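Local coordinates for protein glycosyltransferase (Streptomyces halstedii, PDB 3WAD) that is a glycosyltransferase with the GT-B fold, built from two domains that each carry a parallel beta sheet, at residues W129-A142 with K187-T201. Numbering follows the deposited sequence.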
ATOM      1  N   TRP B 129      -3.194 -17.705  -1.730  1.00 24.32           N
ATOM      2  CA  TRP B 129      -4.656 -17.649  -1.605  1.00 23.85           C
ATOM      3  C   TRP B 129      -5.034 -17.574  -0.128  1.00 24.33           C
ATOM      4  O   TRP B 129      -4.610 -18.393   0.690  1.00 21.87           O
ATOM      5  CB  TRP B 129      -5.345 -18.801  -2.232  1.00 22.50           C
ATOM      6  CG  TRP B 129      -4.783 -20.234  -1.974  1.00 25.44           C
ATOM      7  CD1 TRP B 129      -3.543 -20.794  -2.425  1.00 24.37           C
ATOM      8  CD2 TRP B 129      -5.433 -21.277  -1.223  1.00 24.18           C
ATOM      9  NE1 TRP B 129      -3.480 -22.128  -2.046  1.00 23.41           N
ATOM     10  CE2 TRP B 129      -4.594 -22.442  -1.295  1.00 25.35           C
ATOM     11  CE3 TRP B 129      -6.701 -21.384  -0.605  1.00 22.19           C
ATOM     12  CZ2 TRP B 129      -4.971 -23.669  -0.719  1.00 26.03           C
ATOM     13  CZ3 TRP B 129      -7.066 -22.593  -0.039  1.00 21.30           C
ATOM     14  CH2 TRP B 129      -6.191 -23.742  -0.107  1.00 23.24           C
ATOM     15  N   ASP B 130      -5.885 -16.616   0.185  1.00 23.95           N
ATOM     16  CA  ASP B 130      -6.640 -16.645   1.457  1.00 22.79           C
ATOM     17  C   ASP B 130      -7.262 -18.027   1.713  1.00 22.86           C
ATOM     18  O   ASP B 130      -7.868 -18.597   0.811  1.00 21.21           O
ATOM     19  CB  ASP B 130      -7.728 -15.606   1.378  1.00 21.94           C
ATOM     20  CG  ASP B 130      -8.846 -15.845   2.434  1.00 23.36           C
ATOM     21  OD1 ASP B 130      -8.691 -15.274   3.502  1.00 20.40           O
ATOM     22  OD2 ASP B 130      -9.842 -16.586   2.161  1.00 23.62           O
ATOM     23  N   ALA B 131      -7.135 -18.527   2.960  1.00 22.99           N
ATOM     24  CA  ALA B 131      -7.404 -19.941   3.257  1.00 21.68           C
ATOM     25  C   ALA B 131      -8.859 -20.372   2.973  1.00 22.44           C
ATOM     26  O   ALA B 131      -9.165 -21.563   2.862  1.00 22.62           O
ATOM     27  CB  ALA B 131      -6.983 -20.273   4.690  1.00 20.25           C
ATOM     28  N   LEU B 132      -9.759 -19.398   2.870  1.00 22.61           N
ATOM     29  CA  LEU B 132     -11.144 -19.673   2.551  1.00 23.52           C
ATOM     30  C   LEU B 132     -11.441 -19.531   1.072  1.00 24.02           C
ATOM     31  O   LEU B 132     -12.618 -19.612   0.687  1.00 21.80           O
ATOM     32  CB  LEU B 132     -12.059 -18.728   3.355  1.00 22.83           C
ATOM     33  CG  LEU B 132     -11.989 -18.938   4.870  1.00 22.76           C
ATOM     34  CD1 LEU B 132     -13.193 -18.232   5.607  1.00 22.10           C
ATOM     35  CD2 LEU B 132     -11.974 -20.393   5.251  1.00 16.56           C
ATOM     36  N   THR B 133     -10.421 -19.242   0.250  1.00 22.22           N
ATOM     37  CA  THR B 133     -10.700 -18.919  -1.151  1.00 23.70           C
ATOM     38  C   THR B 133     -10.230 -20.032  -2.161  1.00 22.84           C
ATOM     39  O   THR B 133      -9.160 -19.910  -2.778  1.00 22.52           O
ATOM     40  CB  THR B 133     -10.036 -17.508  -1.505  1.00 23.52           C
ATOM     41  OG1 THR B 133     -10.530 -16.517  -0.571  1.00 24.57           O
ATOM     42  CG2 THR B 133     -10.466 -17.082  -2.928  1.00 22.98           C
ATOM     43  N   TYR B 134     -11.035 -21.046  -2.357  1.00 24.37           N
ATOM     44  CA  TYR B 134     -10.578 -22.276  -3.042  1.00 26.97           C
ATOM     45  C   TYR B 134     -10.501 -22.201  -4.573  1.00 29.19           C
ATOM     46  O   TYR B 134     -10.135 -23.181  -5.234  1.00 30.27           O
ATOM     47  CB  TYR B 134     -11.381 -23.522  -2.571  1.00 26.45           C
ATOM     48  CG  TYR B 134     -10.778 -24.098  -1.291  1.00 29.66           C
ATOM     49  CD1 TYR B 134     -11.124 -23.593  -0.014  1.00 25.37           C
ATOM     50  CD2 TYR B 134      -9.762 -25.062  -1.366  1.00 27.63           C
ATOM     51  CE1 TYR B 134     -10.529 -24.093   1.133  1.00 25.10           C
ATOM     52  CE2 TYR B 134      -9.185 -25.568  -0.242  1.00 26.65           C
ATOM     53  CZ  TYR B 134      -9.561 -25.081   1.009  1.00 27.38           C
ATOM     54  OH  TYR B 134      -8.913 -25.628   2.105  1.00 30.88           O
ATOM     55  N   ALA B 135     -10.837 -21.063  -5.160  1.00 30.19           N
ATOM     56  CA  ALA B 135     -10.351 -20.811  -6.510  1.00 31.79           C
ATOM     57  C   ALA B 135      -8.791 -20.753  -6.658  1.00 32.14           C
ATOM     58  O   ALA B 135      -8.217 -21.211  -7.677  1.00 32.03           O
ATOM     59  CB  ALA B 135     -11.020 -19.526  -7.046  1.00 32.98           C
ATOM     60  N   GLY B 136      -8.113 -20.224  -5.626  1.00 33.01           N
ATOM     61  CA  GLY B 136      -6.650 -20.098  -5.545  1.00 29.18           C
ATOM     62  C   GLY B 136      -5.870 -21.338  -6.032  1.00 32.16           C
ATOM     63  O   GLY B 136      -5.077 -21.249  -7.025  1.00 32.07           O
ATOM     64  N   PRO B 137      -6.052 -22.488  -5.329  1.00 29.96           N
ATOM     65  CA  PRO B 137      -5.294 -23.696  -5.691  1.00 30.03           C
ATOM     66  C   PRO B 137      -5.680 -24.277  -7.068  1.00 29.33           C
ATOM     67  O   PRO B 137      -4.820 -24.850  -7.666  1.00 29.20           O
ATOM     68  CB  PRO B 137      -5.605 -24.692  -4.536  1.00 29.93           C
ATOM     69  CG  PRO B 137      -6.965 -24.240  -3.981  1.00 29.30           C
ATOM     70  CD  PRO B 137      -6.924 -22.699  -4.141  1.00 30.88           C
ATOM     71  N   ILE B 138      -6.944 -24.206  -7.498  1.00 30.99           N
ATOM     72  CA  ILE B 138      -7.369 -24.661  -8.848  1.00 32.41           C
ATOM     73  C   ILE B 138      -6.582 -23.868  -9.942  1.00 35.13           C
ATOM     74  O   ILE B 138      -5.874 -24.476 -10.855  1.00 32.53           O
ATOM     75  CB  ILE B 138      -8.878 -24.531  -9.022  1.00 33.89           C
ATOM     76  CG1 ILE B 138      -9.610 -25.304  -7.901  1.00 33.93           C
ATOM     77  CG2 ILE B 138      -9.383 -24.996 -10.411  1.00 34.17           C
ATOM     78  CD1 ILE B 138      -9.304 -26.825  -7.883  1.00 32.14           C
ATOM     79  N   ALA B 139      -6.632 -22.528  -9.819  1.00 32.73           N
ATOM     80  CA  ALA B 139      -5.953 -21.684 -10.792  1.00 33.01           C
ATOM     81  C   ALA B 139      -4.438 -22.002 -10.838  1.00 33.99           C
ATOM     82  O   ALA B 139      -3.883 -22.137 -11.950  1.00 35.87           O
ATOM     83  CB  ALA B 139      -6.184 -20.212 -10.495  1.00 32.52           C
ATOM     84  N   ALA B 140      -3.794 -22.161  -9.673  1.00 32.23           N
ATOM     85  CA  ALA B 140      -2.350 -22.378  -9.563  1.00 33.12           C
ATOM     86  C   ALA B 140      -1.869 -23.645 -10.234  1.00 35.88           C
ATOM     87  O   ALA B 140      -0.736 -23.674 -10.750  1.00 38.26           O
ATOM     88  CB  ALA B 140      -1.881 -22.430  -8.116  1.00 30.81           C
ATOM     89  N   GLU B 141      -2.700 -24.671 -10.141  1.00 36.64           N
ATOM     90  CA  GLU B 141      -2.372 -25.994 -10.599  1.00 40.47           C
ATOM     91  C   GLU B 141      -2.668 -26.153 -12.093  1.00 40.69           C
ATOM     92  O   GLU B 141      -2.278 -27.124 -12.708  1.00 41.35           O
ATOM     93  CB  GLU B 141      -3.205 -27.013  -9.819  1.00 38.66           C
ATOM     94  CG  GLU B 141      -2.772 -27.027  -8.356  1.00 44.32           C
ATOM     95  CD  GLU B 141      -1.733 -28.059  -8.039  1.00 47.83           C
ATOM     96  OE1 GLU B 141      -1.380 -28.195  -6.825  1.00 43.94           O
ATOM     97  OE2 GLU B 141      -1.294 -28.743  -9.008  1.00 49.74           O
ATOM     98  N   ALA B 142      -3.414 -25.218 -12.661  1.00 41.59           N
ATOM     99  CA  ALA B 142      -3.616 -25.224 -14.078  1.00 40.78           C
ATOM    100  C   ALA B 142      -2.304 -24.801 -14.743  1.00 40.55           C
ATOM    101  O   ALA B 142      -2.128 -24.988 -15.915  1.00 42.97           O
ATOM    102  CB  ALA B 142      -4.786 -24.336 -14.412  1.00 42.16           C
ATOM    103  N   LYS B 187     -14.425 -29.345  -8.722  1.00 29.37           N
ATOM    104  CA  LYS B 187     -14.072 -27.961  -8.980  1.00 30.56           C
ATOM    105  C   LYS B 187     -12.955 -27.867 -10.056  1.00 29.69           C
ATOM    106  O   LYS B 187     -13.029 -26.985 -10.909  1.00 30.71           O
ATOM    107  CB  LYS B 187     -13.561 -27.307  -7.703  1.00 30.72           C
ATOM    108  CG  LYS B 187     -13.463 -25.751  -7.768  1.00 30.78           C
ATOM    109  CD  LYS B 187     -13.200 -25.236  -6.333  1.00 31.12           C
ATOM    110  CE  LYS B 187     -13.219 -23.724  -6.219  1.00 23.18           C
ATOM    111  NZ  LYS B 187     -14.482 -23.174  -6.644  1.00 15.96           N
ATOM    112  N   GLY B 188     -11.959 -28.758  -9.991  1.00 28.16           N
ATOM    113  CA  GLY B 188     -10.808 -28.774 -10.880  1.00 27.49           C
ATOM    114  C   GLY B 188     -11.050 -29.356 -12.259  1.00 28.26           C
ATOM    115  O   GLY B 188     -10.367 -29.001 -13.251  1.00 29.19           O
ATOM    116  N   GLU B 189     -12.055 -30.199 -12.354  1.00 27.75           N
ATOM    117  CA  GLU B 189     -12.328 -30.951 -13.557  1.00 29.96           C
ATOM    118  C   GLU B 189     -12.414 -30.074 -14.850  1.00 30.43           C
ATOM    119  O   GLU B 189     -11.801 -30.425 -15.886  1.00 30.27           O
ATOM    120  CB  GLU B 189     -13.611 -31.762 -13.330  1.00 29.65           C
ATOM    121  CG  GLU B 189     -13.795 -32.850 -14.305  1.00 36.64           C
ATOM    122  CD  GLU B 189     -14.281 -32.286 -15.594  1.00 44.73           C
ATOM    123  OE1 GLU B 189     -14.873 -31.193 -15.583  1.00 49.89           O
ATOM    124  OE2 GLU B 189     -14.034 -32.888 -16.649  1.00 52.59           O
ATOM    125  N   PRO B 190     -13.132 -28.908 -14.798  1.00 30.21           N
ATOM    126  CA  PRO B 190     -13.248 -28.212 -16.085  1.00 30.10           C
ATOM    127  C   PRO B 190     -11.925 -27.600 -16.518  1.00 29.27           C
ATOM    128  O   PRO B 190     -11.813 -27.124 -17.629  1.00 28.61           O
ATOM    129  CB  PRO B 190     -14.338 -27.129 -15.815  1.00 29.54           C
ATOM    130  CG  PRO B 190     -15.190 -27.719 -14.752  1.00 29.43           C
ATOM    131  CD  PRO B 190     -14.149 -28.436 -13.835  1.00 31.01           C
ATOM    132  N   HIS B 191     -10.935 -27.612 -15.638  1.00 29.14           N
ATOM    133  CA  HIS B 191      -9.678 -26.900 -15.904  1.00 28.92           C
ATOM    134  C   HIS B 191      -8.511 -27.884 -16.007  1.00 27.46           C
ATOM    135  O   HIS B 191      -7.342 -27.451 -16.006  1.00 28.17           O
ATOM    136  CB  HIS B 191      -9.479 -25.838 -14.815  1.00 29.86           C
ATOM    137  CG  HIS B 191     -10.629 -24.886 -14.760  1.00 32.04           C
ATOM    138  ND1 HIS B 191     -11.469 -24.770 -13.665  1.00 32.65           N
ATOM    139  CD2 HIS B 191     -11.141 -24.087 -15.717  1.00 31.99           C
ATOM    140  CE1 HIS B 191     -12.427 -23.906 -13.947  1.00 34.93           C
ATOM    141  NE2 HIS B 191     -12.255 -23.484 -15.190  1.00 35.30           N
ATOM    142  N   GLY B 192      -8.858 -29.180 -16.078  1.00 26.14           N
ATOM    143  CA  GLY B 192      -7.916 -30.324 -16.127  1.00 25.35           C
ATOM    144  C   GLY B 192      -7.075 -30.449 -14.860  1.00 28.13           C
ATOM    145  O   GLY B 192      -5.887 -30.820 -14.905  1.00 26.34           O
ATOM    146  N   VAL B 193      -7.654 -30.116 -13.697  1.00 29.33           N
ATOM    147  CA  VAL B 193      -6.875 -30.125 -12.431  1.00 28.52           C
ATOM    148  C   VAL B 193      -7.382 -31.323 -11.682  1.00 31.06           C
ATOM    149  O   VAL B 193      -8.644 -31.563 -11.474  1.00 31.03           O
ATOM    150  CB  VAL B 193      -7.067 -28.826 -11.571  1.00 29.45           C
ATOM    151  CG1 VAL B 193      -6.476 -28.926 -10.162  1.00 27.20           C
ATOM    152  CG2 VAL B 193      -6.466 -27.648 -12.244  1.00 20.11           C
ATOM    153  N   ALA B 194      -6.394 -32.127 -11.303  1.00 32.76           N
ATOM    154  CA  ALA B 194      -6.664 -33.420 -10.652  1.00 33.22           C
ATOM    155  C   ALA B 194      -6.694 -33.174  -9.161  1.00 33.27           C
ATOM    156  O   ALA B 194      -5.868 -32.386  -8.677  1.00 34.62           O
ATOM    157  CB  ALA B 194      -5.517 -34.425 -11.011  1.00 33.29           C
ATOM    158  N   PHE B 195      -7.568 -33.842  -8.397  1.00 32.69           N
ATOM    159  CA  PHE B 195      -7.372 -33.786  -6.919  1.00 32.12           C
ATOM    160  C   PHE B 195      -6.004 -34.244  -6.423  1.00 33.37           C
ATOM    161  O   PHE B 195      -5.610 -35.380  -6.691  1.00 32.35           O
ATOM    162  CB  PHE B 195      -8.453 -34.523  -6.152  1.00 32.91           C
ATOM    163  CG  PHE B 195      -8.289 -34.391  -4.672  1.00 34.06           C
ATOM    164  CD1 PHE B 195      -8.624 -33.166  -4.022  1.00 33.40           C
ATOM    165  CD2 PHE B 195      -7.704 -35.443  -3.916  1.00 30.01           C
ATOM    166  CE1 PHE B 195      -8.432 -33.004  -2.643  1.00 34.13           C
ATOM    167  CE2 PHE B 195      -7.520 -35.303  -2.504  1.00 31.04           C
ATOM    168  CZ  PHE B 195      -7.874 -34.084  -1.873  1.00 32.47           C
ATOM    169  N   THR B 196      -5.264 -33.374  -5.729  1.00 32.91           N
ATOM    170  CA  THR B 196      -4.156 -33.791  -4.883  1.00 34.93           C
ATOM    171  C   THR B 196      -4.478 -33.218  -3.516  1.00 34.68           C
ATOM    172  O   THR B 196      -5.265 -32.252  -3.423  1.00 34.66           O
ATOM    173  CB  THR B 196      -2.845 -33.109  -5.286  1.00 36.93           C
ATOM    174  OG1 THR B 196      -3.084 -31.696  -5.543  1.00 41.15           O
ATOM    175  CG2 THR B 196      -2.231 -33.763  -6.535  1.00 38.65           C
ATOM    176  N   GLU B 197      -3.790 -33.705  -2.487  1.00 32.74           N
ATOM    177  CA  GLU B 197      -3.978 -33.206  -1.144  1.00 33.17           C
ATOM    178  C   GLU B 197      -3.487 -31.743  -1.038  1.00 33.15           C
ATOM    179  O   GLU B 197      -3.921 -30.960  -0.210  1.00 30.89           O
ATOM    180  CB  GLU B 197      -3.304 -34.126  -0.123  1.00 31.51           C
ATOM    181  CG  GLU B 197      -3.460 -33.710   1.363  1.00 30.42           C
ATOM    182  CD  GLU B 197      -4.927 -33.728   1.915  1.00 32.14           C
ATOM    183  OE1 GLU B 197      -5.819 -34.316   1.274  1.00 29.11           O
ATOM    184  OE2 GLU B 197      -5.190 -33.153   3.016  1.00 31.76           O
ATOM    185  N   SER B 198      -2.585 -31.374  -1.922  1.00 33.05           N
ATOM    186  CA  SER B 198      -2.060 -30.042  -1.892  1.00 32.57           C
ATOM    187  C   SER B 198      -3.151 -29.030  -2.315  1.00 31.40           C
ATOM    188  O   SER B 198      -3.031 -27.855  -2.026  1.00 31.77           O
ATOM    189  CB  SER B 198      -0.825 -29.984  -2.784  1.00 32.75           C
ATOM    190  OG  SER B 198      -1.319 -30.096  -4.093  1.00 36.10           O
ATOM    191  N   LEU B 199      -4.255 -29.483  -2.917  1.00 30.37           N
ATOM    192  CA  LEU B 199      -5.392 -28.575  -3.233  1.00 30.25           C
ATOM    193  C   LEU B 199      -6.120 -28.139  -1.945  1.00 29.91           C
ATOM    194  O   LEU B 199      -6.786 -27.093  -1.902  1.00 28.61           O
ATOM    195  CB  LEU B 199      -6.442 -29.241  -4.165  1.00 30.14           C
ATOM    196  CG  LEU B 199      -5.907 -29.510  -5.593  1.00 29.68           C
ATOM    197  CD1 LEU B 199      -6.995 -30.125  -6.366  1.00 29.29           C
ATOM    198  CD2 LEU B 199      -5.428 -28.195  -6.282  1.00 30.21           C
ATOM    199  N   VAL B 200      -5.991 -28.971  -0.917  1.00 28.71           N
ATOM    200  CA  VAL B 200      -6.677 -28.710   0.331  1.00 27.86           C
ATOM    201  C   VAL B 200      -5.929 -27.741   1.181  1.00 27.68           C
ATOM    202  O   VAL B 200      -6.533 -26.818   1.770  1.00 27.41           O
ATOM    203  CB  VAL B 200      -6.898 -30.023   1.163  1.00 27.93           C
ATOM    204  CG1 VAL B 200      -7.408 -29.622   2.537  1.00 25.17           C
ATOM    205  CG2 VAL B 200      -7.927 -30.944   0.436  1.00 26.12           C
ATOM    206  N   THR B 201      -4.604 -27.941   1.278  1.00 27.23           N
ATOM    207  CA  THR B 201      -3.842 -27.136   2.200  1.00 25.58           C
ATOM    208  C   THR B 201      -2.684 -26.294   1.664  1.00 24.98           C
ATOM    209  O   THR B 201      -2.033 -25.575   2.466  1.00 24.62           O
ATOM    210  CB  THR B 201      -3.367 -27.995   3.353  1.00 26.99           C
ATOM    211  OG1 THR B 201      -2.730 -29.142   2.805  1.00 25.79           O
ATOM    212  CG2 THR B 201      -4.621 -28.422   4.325  1.00 26.76           C
TER
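Y134 reaches V200 with its hydroxyl: OH donates to the carbonyl O at 2.7 Å, in the carbonyl plane and on a lone pair, the C=O...donor angle being 145°. L199 O lies 3.3 Å from Y134 CE2, at the ring's edge, but has no hydrogen-bond partner in the model although the contact buries it. One face of the phenol ring is covered by W129, whose CZ3 stands over its centre, while P137 CD sits above the indole itself. W129 thus turns its edge onto the Y134 face, a tilted edge-to-face contact, and V200 O meets the indole edge in its plane.

I138 fills the middle of the contact with both of its branches. CG1 crosses the K187 chain and carries on to CD1, which packs 3.9 Å from G188 CA; CG2 approaches H191 ND1. V193 presses CG2 to 3.5 Å from I138 O and sets CG1 against E141 CB. K187 runs extended until a bend at chi4 (59°); its CE passes 3.3 Å from Y134 O, a buried carbonyl without a partner, and its NZ goes on to A107 O, T112 and E104. E141 CG lies 3.6 Å from L199 CD2, and the bend at chi2 then turns the carboxylate so that OE1 faces S198 OG; OE1 is bound by H147 NE2, and its bond from S198 OG is weak at 3.3 Å and not settled, T196 OG1 also being within reach of that hydroxyl.

Beyond G188 a Schellman motif with G192 as C-prime residue ends helix 179-188, its V193 N to G188 O bond measuring 3.0 Å. Helix 135-141, which follows strand 126-130 of the N-terminal domain's parallel sheet, is flanked by the end of helix 179-188, through I138 and G188, and by helix 198-201, through P137 and L199, with helix 109-122 touching A135 and A139, and strand 147-150 meeting W129, P137 and A140.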